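Local coordinates for putative NADP oxidoreductase BF3122 (Bacteroides fragilis, PDB 3D1L), which is a putative NADP-dependent oxidoreductase that probably binds the dinucleotide through a Rossmann-type domain, its substrate not being known, at residues 74-79 against 86-91. Sequence-based numbering, arbitrary orientation.
Sequences VSLKDS and QGIVEG
Val74 and Ile88 face each other across the gap between the end of strand 71-74 and the last turn of helix 78-89, with their CA atoms 8.8 Å apart. No hydrogen bond joins the two segments, and side chains alone close the gap. Ile88 reaches across with both of its branches. Ile88 CG2 meets Val74 CG2 at 4.3 Å. Ile88 CD1, at the far end of the other branch, lies 4.3 Å from Val74 CG1 and 4.5 Å from Leu76 CD1. The CG1 branch of Ile88 is extended, with CD1 turned away from CA (chi2 150°), which brings CD1 to Val74 CG1 and Leu76 CD1. All three touches are loose van der Waals contacts, methyl against methyl. Val74 and Ile88 are buried, whereas Leu76, in the loop after the strand, is partly exposed. Ile16 of the neighbouring strand 12-16 touches all three side chains. Phe81 and Leu84 of helix 78-89 pack on Val74 and Leu76, respectively. The contact packs helix 78-89 onto the parallel part of the sheet within the beta-alpha-beta unit of strand 71-74, helix 78-89 and strand 97-100, as in a Rossmann fold.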
# COMPACT_ATOMS: atom_id res chain seq x y z
N VAL B 74 24.85 5.98 14.82
CA VAL B 74 25.09 6.91 13.74
C VAL B 74 24.16 6.57 12.58
O VAL B 74 24.18 5.46 12.04
CB VAL B 74 26.59 6.92 13.34
CG1 VAL B 74 26.87 7.94 12.27
CG2 VAL B 74 27.49 7.13 14.60
N SER B 75 23.29 7.53 12.27
CA SER B 75 22.33 7.42 11.17
C SER B 75 22.55 8.60 10.24
O SER B 75 21.83 9.60 10.31
CB SER B 75 20.90 7.49 11.71
OG SER B 75 20.60 6.39 12.54
N LEU B 76 23.55 8.52 9.39
CA LEU B 76 23.85 9.63 8.52
C LEU B 76 24.08 9.13 7.09
O LEU B 76 24.46 7.97 6.89
CB LEU B 76 25.08 10.40 9.03
CG LEU B 76 24.98 11.31 10.28
CD1 LEU B 76 26.32 12.00 10.59
CD2 LEU B 76 23.87 12.36 10.15
N LYS B 77 23.82 10.00 6.10
CA LYS B 77 24.13 9.70 4.71
C LYS B 77 25.63 9.48 4.56
O LYS B 77 26.40 9.70 5.51
CB LYS B 77 23.64 10.84 3.81
N ASP B 78 26.05 9.03 3.38
CA ASP B 78 27.48 8.86 3.08
C ASP B 78 28.22 10.22 3.10
O ASP B 78 29.23 10.37 3.81
CB ASP B 78 27.70 8.14 1.73
CG ASP B 78 26.98 6.79 1.64
OD1 ASP B 78 27.65 5.78 1.34
OD2 ASP B 78 25.75 6.73 1.86
N SER B 79 27.71 11.20 2.36
CA SER B 79 28.33 12.53 2.25
C SER B 79 28.61 13.24 3.58
O SER B 79 29.48 14.13 3.66
CB SER B 79 27.48 13.43 1.33
N GLN B 86 35.66 11.72 12.02
CA GLN B 86 36.63 11.95 13.08
C GLN B 86 36.10 12.88 14.17
O GLN B 86 36.51 12.77 15.34
CB GLN B 86 37.97 12.43 12.52
CG GLN B 86 38.80 11.32 11.87
CD GLN B 86 38.21 10.82 10.56
OE1 GLN B 86 38.25 11.52 9.54
NE2 GLN B 86 37.67 9.61 10.57
N GLY B 87 35.18 13.76 13.78
CA GLY B 87 34.44 14.62 14.70
C GLY B 87 33.49 13.77 15.54
O GLY B 87 33.18 14.12 16.69
N ILE B 88 33.05 12.64 14.99
CA ILE B 88 32.26 11.66 15.75
C ILE B 88 33.13 10.86 16.72
O ILE B 88 32.71 10.58 17.85
CB ILE B 88 31.48 10.68 14.84
CG1 ILE B 88 30.40 11.42 14.02
CG2 ILE B 88 30.91 9.49 15.69
CD1 ILE B 88 30.09 10.78 12.66
N VAL B 89 34.34 10.47 16.28
CA VAL B 89 35.14 9.51 17.05
C VAL B 89 36.16 10.01 18.09
O VAL B 89 36.48 9.25 19.01
CB VAL B 89 35.79 8.41 16.14
CG1 VAL B 89 34.74 7.81 15.19
CG2 VAL B 89 37.02 8.94 15.37
N GLU B 90 36.64 11.25 17.96
CA GLU B 90 37.70 11.78 18.85
C GLU B 90 37.24 12.06 20.29
O GLU B 90 36.10 12.50 20.51
CB GLU B 90 38.34 13.04 18.23
CG GLU B 90 39.31 12.76 17.09
CD GLU B 90 39.80 14.02 16.40
OE1 GLU B 90 38.99 14.94 16.14
OE2 GLU B 90 41.01 14.09 16.10
N GLY B 91 38.12 11.81 21.26
CA GLY B 91 37.85 12.06 22.69
C GLY B 91 36.82 11.19 23.41
O GLY B 91 36.30 11.57 24.49